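Local coordinates for protein endoglucanase (PDB 6VC5) that probably hydrolyses internal beta-1,4-glucosidic linkages of cellulose and related beta-glucans, as a family 8 glycoside hydrolase, at residues W8-R12 with F42-D48; Q36-M40 with I55-A59; L228-W232 with L308-A312. All blocks are in the same frame, centred on the assembly; numbering follows the deposited sequence.

Interaction 1. Residues W8-R12 with F42-D48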
ATOM      1  N   TRP A   8      17.988  -2.001   0.621  1.00 12.17           N
ATOM      2  CA  TRP A   8      17.484  -3.065  -0.246  1.00 11.80           C
ATOM      3  C   TRP A   8      18.338  -4.325  -0.139  1.00 13.60           C
ATOM      4  O   TRP A   8      17.805  -5.439  -0.102  1.00 15.64           O
ATOM      5  CB  TRP A   8      17.382  -2.599  -1.701  1.00 13.42           C
ATOM      6  CG  TRP A   8      17.275  -3.752  -2.697  1.00 12.72           C
ATOM      7  CD1 TRP A   8      18.194  -4.088  -3.651  1.00 14.09           C
ATOM      8  CD2 TRP A   8      16.206  -4.711  -2.818  1.00 12.91           C
ATOM      9  NE1 TRP A   8      17.761  -5.186  -4.360  1.00 14.27           N
ATOM     10  CE2 TRP A   8      16.545  -5.586  -3.873  1.00 13.36           C
ATOM     11  CE3 TRP A   8      14.991  -4.905  -2.148  1.00 13.00           C
ATOM     12  CZ2 TRP A   8      15.716  -6.640  -4.272  1.00 13.17           C
ATOM     13  CZ3 TRP A   8      14.170  -5.960  -2.542  1.00 12.54           C
ATOM     14  CH2 TRP A   8      14.540  -6.814  -3.600  1.00 13.01           C
ATOM     15  N   ALA A   9      19.663  -4.171  -0.062  1.00 14.51           N
ATOM     16  CA  ALA A   9      20.532  -5.341   0.052  1.00 15.24           C
ATOM     17  C   ALA A   9      20.194  -6.179   1.284  1.00 15.44           C
ATOM     18  O   ALA A   9      20.237  -7.415   1.235  1.00 15.10           O
ATOM     19  CB  ALA A   9      21.994  -4.909   0.079  1.00 16.58           C
ATOM     20  N   ILE A  10      19.861  -5.527   2.399  1.00 13.95           N
ATOM     21  CA  ILE A  10      19.430  -6.251   3.594  1.00 14.20           C
ATOM     22  C   ILE A  10      18.091  -6.943   3.360  1.00 12.96           C
ATOM     23  O   ILE A  10      17.922  -8.128   3.682  1.00 14.57           O
ATOM     24  CB  ILE A  10      19.368  -5.303   4.803  1.00 14.57           C
ATOM     25  CG1 ILE A  10      20.749  -4.729   5.120  1.00 16.52           C
ATOM     26  CG2 ILE A  10      18.823  -6.027   6.010  1.00 15.84           C
ATOM     27  CD1 ILE A  10      20.679  -3.471   5.991  1.00 18.24           C
ATOM     28  N   PHE A  11      17.102  -6.201   2.836  1.00 12.63           N
ATOM     29  CA  PHE A  11      15.800  -6.791   2.534  1.00 11.09           C
ATOM     30  C   PHE A  11      15.956  -7.986   1.608  1.00 11.13           C
ATOM     31  O   PHE A  11      15.388  -9.058   1.854  1.00 12.86           O
ATOM     32  CB  PHE A  11      14.885  -5.740   1.895  1.00 11.46           C
ATOM     33  CG  PHE A  11      13.446  -6.172   1.770  1.00 12.65           C
ATOM     34  CD1 PHE A  11      12.523  -5.855   2.757  1.00 14.41           C
ATOM     35  CD2 PHE A  11      13.015  -6.887   0.664  1.00 13.34           C
ATOM     36  CE1 PHE A  11      11.184  -6.247   2.643  1.00 13.61           C
ATOM     37  CE2 PHE A  11      11.682  -7.282   0.541  1.00 13.93           C
ATOM     38  CZ  PHE A  11      10.770  -6.964   1.530  1.00 14.43           C
ATOM     39  N   ARG A  12      16.754  -7.816   0.554  1.00 10.60           N
ATOM     40  CA  ARG A  12      16.944  -8.873  -0.434  1.00 12.08           C
ATOM     41  C   ARG A  12      17.583 -10.106   0.191  1.00 12.96           C
ATOM     42  O   ARG A  12      17.171 -11.241  -0.088  1.00 13.29           O
ATOM     43  CB  ARG A  12      17.800  -8.346  -1.589  1.00 13.88           C
ATOM     44  CG  ARG A  12      18.005  -9.349  -2.717  1.00 16.18           C
ATOM     45  CD  ARG A  12      19.065  -8.852  -3.688  1.00 17.84           C
ATOM     46  NE  ARG A  12      20.368  -8.714  -3.047  1.00 22.76           N
ATOM     47  CZ  ARG A  12      21.283  -7.811  -3.393  1.00 25.12           C
ATOM     48  NH1 ARG A  12      21.041  -6.958  -4.380  1.00 26.85           N
ATOM     49  NH2 ARG A  12      22.444  -7.757  -2.749  1.00 25.96           N
ATOM     50  N   PHE A  42      11.131  -1.884  -4.590  1.00  6.85           N
ATOM     51  CA  PHE A  42      12.399  -1.626  -3.908  1.00  6.60           C
ATOM     52  C   PHE A  42      13.591  -1.859  -4.835  1.00  7.38           C
ATOM     53  O   PHE A  42      14.565  -1.095  -4.806  1.00  9.28           O
ATOM     54  CB  PHE A  42      12.540  -2.506  -2.662  1.00  8.78           C
ATOM     55  CG  PHE A  42      11.425  -2.368  -1.642  1.00  7.65           C
ATOM     56  CD1 PHE A  42      10.565  -1.287  -1.638  1.00 10.06           C
ATOM     57  CD2 PHE A  42      11.259  -3.355  -0.681  1.00  9.15           C
ATOM     58  CE1 PHE A  42       9.539  -1.187  -0.684  1.00 10.25           C
ATOM     59  CE2 PHE A  42      10.250  -3.263   0.267  1.00 10.86           C
ATOM     60  CZ  PHE A  42       9.383  -2.175   0.254  1.00 10.38           C
ATOM     61  N   SER A  43      13.548  -2.925  -5.645  1.00  7.70           N
ATOM     62  CA  SER A  43      14.636  -3.197  -6.577  1.00  8.30           C
ATOM     63  C   SER A  43      14.710  -2.146  -7.680  1.00  9.10           C
ATOM     64  O   SER A  43      15.810  -1.771  -8.101  1.00 10.22           O
ATOM     65  CB  SER A  43      14.535  -4.622  -7.138  1.00  8.17           C
ATOM     66  OG  SER A  43      13.366  -4.812  -7.901  1.00 10.49           O
ATOM     67  N   ALA A  44      13.561  -1.648  -8.148  1.00  9.21           N
ATOM     68  CA  ALA A  44      13.585  -0.550  -9.120  1.00  9.90           C
ATOM     69  C   ALA A  44      14.191   0.712  -8.513  1.00 10.56           C
ATOM     70  O   ALA A  44      15.023   1.378  -9.140  1.00 12.13           O
ATOM     71  CB  ALA A  44      12.169  -0.271  -9.625  1.00 10.39           C
ATOM     72  N   ALA A  45      13.769   1.069  -7.294  1.00 10.07           N
ATOM     73  CA  ALA A  45      14.311   2.254  -6.627  1.00 10.81           C
ATOM     74  C   ALA A  45      15.808   2.114  -6.365  1.00 11.75           C
ATOM     75  O   ALA A  45      16.564   3.087  -6.485  1.00 13.97           O
ATOM     76  CB  ALA A  45      13.563   2.491  -5.314  1.00 12.06           C
ATOM     77  N   ALA A  46      16.255   0.917  -5.989  1.00 11.43           N
ATOM     78  CA  ALA A  46      17.659   0.661  -5.690  1.00 12.90           C
ATOM     79  C   ALA A  46      18.519   0.458  -6.933  1.00 13.75           C
ATOM     80  O   ALA A  46      19.749   0.475  -6.820  1.00 15.56           O
ATOM     81  CB  ALA A  46      17.770  -0.578  -4.801  1.00 14.89           C
ATOM     82  N   GLY A  47      17.915   0.263  -8.100  1.00 13.20           N
ATOM     83  CA  GLY A  47      18.675   0.035  -9.316  1.00 13.98           C
ATOM     84  C   GLY A  47      19.187  -1.376  -9.504  1.00 14.67           C
ATOM     85  O   GLY A  47      20.200  -1.572 -10.178  1.00 17.94           O
ATOM     86  N   ASP A  48      18.506  -2.371  -8.936  1.00 12.36           N
ATOM     87  CA  ASP A  48      18.934  -3.773  -9.011  1.00 11.13           C
ATOM     88  C   ASP A  48      18.100  -4.464 -10.088  1.00 11.52           C
ATOM     89  O   ASP A  48      17.074  -5.104  -9.820  1.00 11.34           O
ATOM     90  CB  ASP A  48      18.765  -4.430  -7.633  1.00 12.90           C
ATOM     91  CG  ASP A  48      19.298  -5.853  -7.572  1.00 14.39           C
ATOM     92  OD1 ASP A  48      19.691  -6.418  -8.613  1.00 15.32           O
ATOM     93  OD2 ASP A  48      19.332  -6.415  -6.454  1.00 14.98           O
TER

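Interaction 2. Residues Q36-M40 with I55-A59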
ATOM      1  N   GLN A  36       5.359  -9.291  -3.923  1.00  6.48           N
ATOM      2  CA  GLN A  36       6.076  -9.172  -5.191  1.00  6.13           C
ATOM      3  C   GLN A  36       6.162  -7.704  -5.602  1.00  7.55           C
ATOM      4  O   GLN A  36       7.201  -7.233  -6.096  1.00  7.18           O
ATOM      5  CB  GLN A  36       5.368  -9.992  -6.273  1.00  7.20           C
ATOM      6  CG  GLN A  36       5.264 -11.497  -5.989  1.00  8.36           C
ATOM      7  CD  GLN A  36       6.614 -12.155  -5.795  1.00  9.57           C
ATOM      8  OE1 GLN A  36       6.886 -12.720  -4.744  1.00  9.60           O
ATOM      9  NE2 GLN A  36       7.471 -12.083  -6.818  1.00  8.19           N
ATOM     10  N   GLY A  37       5.087  -6.954  -5.341  1.00  7.60           N
ATOM     11  CA  GLY A  37       5.090  -5.539  -5.649  1.00  8.36           C
ATOM     12  C   GLY A  37       6.140  -4.774  -4.872  1.00  7.36           C
ATOM     13  O   GLY A  37       6.817  -3.904  -5.426  1.00  8.56           O
ATOM     14  N   TYR A  38       6.295  -5.088  -3.581  1.00  7.25           N
ATOM     15  CA  TYR A  38       7.354  -4.459  -2.796  1.00  7.70           C
ATOM     16  C   TYR A  38       8.729  -4.817  -3.342  1.00  8.24           C
ATOM     17  O   TYR A  38       9.610  -3.957  -3.444  1.00  9.03           O
ATOM     18  CB  TYR A  38       7.258  -4.855  -1.316  1.00  9.10           C
ATOM     19  CG  TYR A  38       6.090  -4.260  -0.566  1.00 11.37           C
ATOM     20  CD1 TYR A  38       5.645  -2.970  -0.828  1.00 13.01           C
ATOM     21  CD2 TYR A  38       5.446  -4.994   0.415  1.00 14.21           C
ATOM     22  CE1 TYR A  38       4.572  -2.431  -0.136  1.00 14.27           C
ATOM     23  CE2 TYR A  38       4.381  -4.467   1.112  1.00 14.81           C
ATOM     24  CZ  TYR A  38       3.941  -3.193   0.830  1.00 15.71           C
ATOM     25  OH  TYR A  38       2.862  -2.690   1.535  1.00 18.23           O
ATOM     26  N   GLY A  39       8.945  -6.097  -3.662  1.00  8.14           N
ATOM     27  CA  GLY A  39      10.232  -6.497  -4.207  1.00  9.60           C
ATOM     28  C   GLY A  39      10.555  -5.763  -5.493  1.00 14.37           C
ATOM     29  O   GLY A  39      11.678  -5.288  -5.687  1.00 11.00           O
ATOM     30  N   MET A  40       9.555  -5.631  -6.370  1.00 19.80           N
ATOM     31  CA  MET A  40       9.739  -4.905  -7.621  1.00 22.02           C
ATOM     32  C   MET A  40       9.979  -3.416  -7.371  1.00 21.49           C
ATOM     33  O   MET A  40      10.873  -2.803  -7.972  1.00 19.41           O
ATOM     34  CB  MET A  40       8.511  -5.134  -8.498  1.00 17.97           C
ATOM     35  CG  MET A  40       8.414  -6.553  -9.041  1.00 15.22           C
ATOM     36  SD  MET A  40       6.791  -6.843  -9.834  1.00  7.18           S
ATOM     37  CE  MET A  40       6.892  -5.717 -11.277  1.00 11.75           C
ATOM     38  N   ILE A  55      11.815 -11.030 -10.250  1.00  6.78           N
ATOM     39  CA  ILE A  55      10.629 -10.848  -9.410  1.00  6.54           C
ATOM     40  C   ILE A  55       9.394 -10.593 -10.272  1.00  7.09           C
ATOM     41  O   ILE A  55       8.327 -11.173 -10.046  1.00  8.71           O
ATOM     42  CB  ILE A  55      10.856  -9.724  -8.385  1.00  6.72           C
ATOM     43  CG1 ILE A  55      12.047 -10.036  -7.480  1.00  6.69           C
ATOM     44  CG2 ILE A  55       9.572  -9.516  -7.556  1.00  5.77           C
ATOM     45  CD1 ILE A  55      12.575  -8.808  -6.756  1.00  8.64           C
ATOM     46  N   TRP A  56       9.534  -9.754 -11.298  1.00  6.96           N
ATOM     47  CA  TRP A  56       8.426  -9.509 -12.216  1.00  6.38           C
ATOM     48  C   TRP A  56       8.054 -10.755 -13.024  1.00  6.63           C
ATOM     49  O   TRP A  56       6.872 -11.083 -13.147  1.00  7.88           O
ATOM     50  CB  TRP A  56       8.747  -8.314 -13.115  1.00  7.22           C
ATOM     51  CG  TRP A  56       7.813  -8.137 -14.287  1.00  6.80           C
ATOM     52  CD1 TRP A  56       8.185  -7.937 -15.593  1.00  8.73           C
ATOM     53  CD2 TRP A  56       6.374  -8.096 -14.275  1.00  6.34           C
ATOM     54  NE1 TRP A  56       7.077  -7.795 -16.382  1.00 10.77           N
ATOM     55  CE2 TRP A  56       5.954  -7.898 -15.607  1.00  8.01           C
ATOM     56  CE3 TRP A  56       5.400  -8.243 -13.279  1.00  7.77           C
ATOM     57  CZ2 TRP A  56       4.604  -7.823 -15.965  1.00  7.87           C
ATOM     58  CZ3 TRP A  56       4.053  -8.160 -13.645  1.00  8.28           C
ATOM     59  CH2 TRP A  56       3.677  -7.955 -14.975  1.00  9.19           C
ATOM     60  N   VAL A  57       9.038 -11.463 -13.588  1.00  7.00           N
ATOM     61  CA  VAL A  57       8.706 -12.663 -14.358  1.00  8.67           C
ATOM     62  C   VAL A  57       7.970 -13.680 -13.488  1.00  8.62           C
ATOM     63  O   VAL A  57       6.991 -14.300 -13.928  1.00  8.69           O
ATOM     64  CB  VAL A  57       9.957 -13.259 -15.032  1.00  9.57           C
ATOM     65  CG1 VAL A  57       9.654 -14.631 -15.592  1.00 11.16           C
ATOM     66  CG2 VAL A  57      10.413 -12.346 -16.150  1.00 10.81           C
ATOM     67  N   TRP A  58       8.394 -13.844 -12.229  1.00  7.25           N
ATOM     68  CA  TRP A  58       7.683 -14.770 -11.355  1.00  7.02           C
ATOM     69  C   TRP A  58       6.242 -14.319 -11.130  1.00  7.13           C
ATOM     70  O   TRP A  58       5.304 -15.126 -11.223  1.00  6.46           O
ATOM     71  CB  TRP A  58       8.409 -14.953 -10.018  1.00  7.61           C
ATOM     72  CG  TRP A  58       7.838 -16.122  -9.242  1.00  8.39           C
ATOM     73  CD1 TRP A  58       8.264 -17.417  -9.284  1.00  9.34           C
ATOM     74  CD2 TRP A  58       6.694 -16.102  -8.369  1.00  6.94           C
ATOM     75  NE1 TRP A  58       7.473 -18.196  -8.467  1.00 10.15           N
ATOM     76  CE2 TRP A  58       6.500 -17.415  -7.905  1.00  8.31           C
ATOM     77  CE3 TRP A  58       5.829 -15.096  -7.930  1.00  7.45           C
ATOM     78  CZ2 TRP A  58       5.472 -17.748  -7.009  1.00  9.88           C
ATOM     79  CZ3 TRP A  58       4.806 -15.430  -7.042  1.00  8.19           C
ATOM     80  CH2 TRP A  58       4.642 -16.746  -6.594  1.00  7.86           C
ATOM     81  N   ALA A  59       6.041 -13.029 -10.847  1.00  7.26           N
ATOM     82  CA  ALA A  59       4.687 -12.540 -10.583  1.00  8.00           C
ATOM     83  C   ALA A  59       3.804 -12.656 -11.822  1.00  8.36           C
ATOM     84  O   ALA A  59       2.628 -13.026 -11.727  1.00  9.78           O
ATOM     85  CB  ALA A  59       4.732 -11.090 -10.111  1.00  7.39           C
TER

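Interaction 3. Residues L228-W232 with L308-A312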
ATOM      1  N   LEU A 228       1.430   7.935   5.373  1.00  6.72           N
ATOM      2  CA  LEU A 228       2.628   7.838   4.542  1.00  8.18           C
ATOM      3  C   LEU A 228       2.332   8.147   3.076  1.00  7.59           C
ATOM      4  O   LEU A 228       3.034   8.950   2.451  1.00  8.19           O
ATOM      5  CB  LEU A 228       3.267   6.462   4.687  1.00 10.76           C
ATOM      6  CG  LEU A 228       4.604   6.386   3.942  1.00 12.36           C
ATOM      7  CD1 LEU A 228       5.630   7.315   4.584  1.00 16.46           C
ATOM      8  CD2 LEU A 228       5.104   4.963   3.914  1.00 15.81           C
ATOM      9  N   TYR A 229       1.296   7.520   2.503  1.00  7.54           N
ATOM     10  CA  TYR A 229       0.996   7.754   1.090  1.00  8.06           C
ATOM     11  C   TYR A 229       0.566   9.195   0.840  1.00  8.87           C
ATOM     12  O   TYR A 229       0.927   9.779  -0.192  1.00 10.23           O
ATOM     13  CB  TYR A 229      -0.059   6.768   0.575  1.00  8.19           C
ATOM     14  CG  TYR A 229       0.445   5.350   0.367  1.00 10.32           C
ATOM     15  CD1 TYR A 229       1.653   5.111  -0.285  1.00 11.96           C
ATOM     16  CD2 TYR A 229      -0.305   4.251   0.793  1.00 10.99           C
ATOM     17  CE1 TYR A 229       2.114   3.826  -0.485  1.00 13.97           C
ATOM     18  CE2 TYR A 229       0.156   2.958   0.590  1.00 12.16           C
ATOM     19  CZ  TYR A 229       1.365   2.761  -0.043  1.00 15.11           C
ATOM     20  OH  TYR A 229       1.833   1.482  -0.253  1.00 19.22           O
ATOM     21  N   LEU A 230      -0.209   9.783   1.764  1.00  9.87           N
ATOM     22  CA  LEU A 230      -0.631  11.176   1.611  1.00 10.85           C
ATOM     23  C   LEU A 230       0.563  12.117   1.671  1.00 11.51           C
ATOM     24  O   LEU A 230       0.664  13.053   0.866  1.00 11.98           O
ATOM     25  CB  LEU A 230      -1.635  11.545   2.699  1.00 10.51           C
ATOM     26  CG  LEU A 230      -3.010  10.891   2.599  1.00 12.25           C
ATOM     27  CD1 LEU A 230      -3.866  11.313   3.798  1.00 14.46           C
ATOM     28  CD2 LEU A 230      -3.681  11.253   1.289  1.00 13.63           C
ATOM     29  N   SER A 231       1.481  11.884   2.610  1.00 10.99           N
ATOM     30  CA  SER A 231       2.680  12.719   2.687  1.00 12.67           C
ATOM     31  C   SER A 231       3.529  12.568   1.428  1.00 13.76           C
ATOM     32  O   SER A 231       3.967  13.562   0.832  1.00 14.54           O
ATOM     33  CB  SER A 231       3.490  12.350   3.926  1.00 15.03           C
ATOM     34  OG  SER A 231       4.608  13.212   4.046  1.00 18.73           O
ATOM     35  N   TRP A 232       3.754  11.325   1.005  1.00 10.68           N
ATOM     36  CA  TRP A 232       4.595  11.040  -0.156  1.00 10.03           C
ATOM     37  C   TRP A 232       4.061  11.735  -1.407  1.00 13.20           C
ATOM     38  O   TRP A 232       4.831  12.306  -2.190  1.00 15.20           O
ATOM     39  CB  TRP A 232       4.594   9.520  -0.312  1.00 11.23           C
ATOM     40  CG  TRP A 232       5.428   8.871  -1.369  1.00 12.81           C
ATOM     41  CD1 TRP A 232       6.126   9.462  -2.385  1.00 15.18           C
ATOM     42  CD2 TRP A 232       5.623   7.466  -1.507  1.00 13.86           C
ATOM     43  NE1 TRP A 232       6.755   8.491  -3.149  1.00 15.55           N
ATOM     44  CE2 TRP A 232       6.454   7.259  -2.626  1.00 15.35           C
ATOM     45  CE3 TRP A 232       5.179   6.356  -0.779  1.00 15.74           C
ATOM     46  CZ2 TRP A 232       6.840   5.984  -3.040  1.00 15.38           C
ATOM     47  CZ3 TRP A 232       5.559   5.095  -1.190  1.00 16.91           C
ATOM     48  CH2 TRP A 232       6.388   4.919  -2.308  1.00 17.46           C
ATOM     49  N   LEU A 308       9.416   1.374   2.553  1.00  9.42           N
ATOM     50  CA  LEU A 308       8.499   2.331   1.937  1.00 10.84           C
ATOM     51  C   LEU A 308       8.783   3.748   2.428  1.00  9.81           C
ATOM     52  O   LEU A 308       8.734   4.714   1.651  1.00 10.80           O
ATOM     53  CB  LEU A 308       7.070   1.935   2.293  1.00 12.82           C
ATOM     54  CG  LEU A 308       6.222   0.913   1.541  1.00 17.48           C
ATOM     55  CD1 LEU A 308       5.932   1.256   0.078  1.00 17.33           C
ATOM     56  CD2 LEU A 308       6.820  -0.496   1.681  1.00 22.61           C
ATOM     57  N   ALA A 309       9.102   3.895   3.718  1.00  8.51           N
ATOM     58  CA  ALA A 309       9.443   5.213   4.249  1.00  9.21           C
ATOM     59  C   ALA A 309      10.732   5.776   3.646  1.00  9.88           C
ATOM     60  O   ALA A 309      10.820   6.985   3.401  1.00  9.47           O
ATOM     61  CB  ALA A 309       9.541   5.149   5.766  1.00  9.73           C
ATOM     62  N   TYR A 310      11.753   4.930   3.442  1.00  9.09           N
ATOM     63  CA  TYR A 310      12.975   5.367   2.768  1.00  9.53           C
ATOM     64  C   TYR A 310      12.677   5.874   1.365  1.00  9.91           C
ATOM     65  O   TYR A 310      13.224   6.897   0.936  1.00 10.66           O
ATOM     66  CB  TYR A 310      13.983   4.215   2.672  1.00 10.32           C
ATOM     67  CG  TYR A 310      14.865   4.056   3.885  1.00 11.21           C
ATOM     68  CD1 TYR A 310      16.059   4.771   4.001  1.00 13.33           C
ATOM     69  CD2 TYR A 310      14.517   3.196   4.907  1.00 12.70           C
ATOM     70  CE1 TYR A 310      16.866   4.634   5.115  1.00 13.11           C
ATOM     71  CE2 TYR A 310      15.320   3.049   6.026  1.00 11.86           C
ATOM     72  CZ  TYR A 310      16.493   3.771   6.124  1.00 13.44           C
ATOM     73  OH  TYR A 310      17.278   3.617   7.250  1.00 15.79           O
ATOM     74  N   ILE A 311      11.803   5.171   0.642  1.00  9.75           N
ATOM     75  CA  ILE A 311      11.464   5.562  -0.724  1.00  9.58           C
ATOM     76  C   ILE A 311      10.697   6.877  -0.722  1.00 10.58           C
ATOM     77  O   ILE A 311      10.956   7.766  -1.548  1.00 12.78           O
ATOM     78  CB  ILE A 311      10.730   4.412  -1.439  1.00 10.95           C
ATOM     79  CG1 ILE A 311      11.696   3.240  -1.609  1.00 14.39           C
ATOM     80  CG2 ILE A 311      10.191   4.858  -2.807  1.00 12.77           C
ATOM     81  CD1 ILE A 311      11.064   1.985  -2.121  1.00 17.20           C
ATOM     82  N   ALA A 312       9.769   7.037   0.227  1.00  9.37           N
ATOM     83  CA  ALA A 312       9.013   8.280   0.335  1.00 10.18           C
ATOM     84  C   ALA A 312       9.903   9.464   0.720  1.00 12.00           C
ATOM     85  O   ALA A 312       9.733  10.568   0.183  1.00 14.33           O
ATOM     86  CB  ALA A 312       7.876   8.101   1.345  1.00 10.81           C
TER

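Interaction 1. Residues W8-R12 with F42-D48
Asp48 OD2 is gripped by two donors of helix 4-15. Trp8 NE1 gives it an almost straight hydrogen bond of 2.9 Å, lying in the indole plane and using the anti lone pair of the carboxylate oxygen. Arg12 NH1 makes the second, a salt bridge of 2.7 Å to Asp48 OD2 that is more bent, with an N-H...O angle of 142°. It meets the oxygen from above the carboxylate plane, and the guanidinium and carboxylate planes stand nearly perpendicular. The arginine chain runs extended through CG, which lies opposite its own backbone N (chi1 -177°), then bends at chi3 to bring NH1 round to the acid. With two donors on one oxygen, the carboxylate is probably stabilised in its charged form. Its other oxygen, OD1, caps the next helix through the N of Ala51.

The indole itself is sandwiched. Ser43 CA lies over one face and Arg12 CB over the other, while Ser43 CB makes an off-centre CH-pi contact with the six-membered ring. Ala46 CB packs 3.7 Å from Trp8 CD1, and Phe42 CB lies 3.5 Å from Trp8 CE3. Beyond the indole, Phe42 turns its edge to the face of Phe11 in a T-shaped pair, centroids 5.2 Å apart and planes at 90°. Helix 300-313 covers this aromatic end through Ala304, Met307, Leu308 and Ile311.

Helix 33-46 ends here in a Schellman motif with Gly47 as its C-prime residue, followed directly by Asp48 as N-cap: a tight helix-to-helix turn pinned to the N-terminal helix.

Interaction 2. Residues Q36-M40 with I55-A59
The Trp58 indole and the Gln36 carboxamide are the flat groups that meet here, their planes 48° apart, and the amide reaches the ring obliquely at its CE3 corner, where Gln36 NE2 lies 3.6 Å from Trp58 CE3. The other indole, that of Trp56, receives the methyl end of Met40, also obliquely: Met40 CE sits 3.6 Å from Trp56 CE3. Met40 SD accompanies it in a Met-aromatic contact, 5.2 Å from the centroid of the six-membered ring of Trp56 and oblique to it. A bend at chi3 (66°) turns CE back to touch both CB and CE3 of Trp56.

Ile55 points toward helix 33-46 between Gln36 and Met40. Its CG2 branch is shared, 3.4 Å from Gln36 NE2 and 3.5 Å from Met40 CG, while CD1 reaches the backbone of Gly39, 3.8 Å from Gly39 O. A side chain on Gly39 would point at this methyl, and the glycine thus lets Ile55 lie close against helix 33-46. Farther along, Gln36 CB meets Ala59 CB. The two helices run nearly antiparallel, with segment axes 9.6 Å apart.

Across the contact Gln36 NE2 makes a weak hydrogen bond to Ile55 O, at 3.5 Å. Stronger ties for the buried amide come from the loop that precedes strand 30-32, where Gly20 O accepts from NE2 and Ile22 N donates to OE1. The interface between these helices is therefore held mainly by apolar and sulfur-aromatic packing, and the single amide within it serves to bind the backbone of that loop to the helix pair.

Interaction 3. Residues L228-W232 with L308-A312
Helices 225-232 and 300-313 run almost parallel here, their segment axes 16° apart in direction and 10.4 Å at closest approach, with Trp232 CA only 5.2 Å from Ala312 CA. This is helix packing within the (alpha/alpha)6 barrel expected of glycoside hydrolase family 8, and no hydrogen bond crosses it.

Trp232 carries much of the contact. Its CG stands opposite the backbone N (chi1 -176°), which swings the indole across to the neighbouring helix, where Ala312 comes over one face: Ala312 CA makes a CH-pi contact 3.9 Å from the centroid of the five-membered ring and almost on its normal. Leu308 CD1 approaches the edge of the ring near CZ3. On the preceding turn Leu228 spreads its two methyls, CD2 against Leu308 CB and CD1 against Ala312 CB, both at 4.0 Å. Trp102 of helix 90-106 adds a further aromatic side chain beside Trp232 and Ile311.

Replacing Trp232 by an alanine would probably open a gap between the helices, leaving Ala312 without the ring over which it sits and Ile311 without its nearest neighbour on helix 225-232. That neighbour is Trp232 CZ2, met obliquely by Ile311 CG2 at 3.5 Å.

From the N terminus, helix 4-15 is the first element engaged: interaction 1 closes the chain from it to the end of helix 33-46. Interaction 2 opens within that span, earlier on helix 33-46, and closes on helix 49-62, so the two contacts cross and share helix 33-46. Trp8 CH2 touches both Gly39 O and Ile55 CD1, making one continuous three-helix cluster. Interaction 3 comes later, in series, and closes a 75-residue excursion between helices 225-232 and 300-313. Helix 300-313 brings the C-terminal part back to the N-terminal cluster: Phe42 CD1 lies 3.3 Å from Ile311 CD1 and Tyr38 CE1 3.5 Å from Leu308 CD2, joining interactions 1 and 2 to interaction 3.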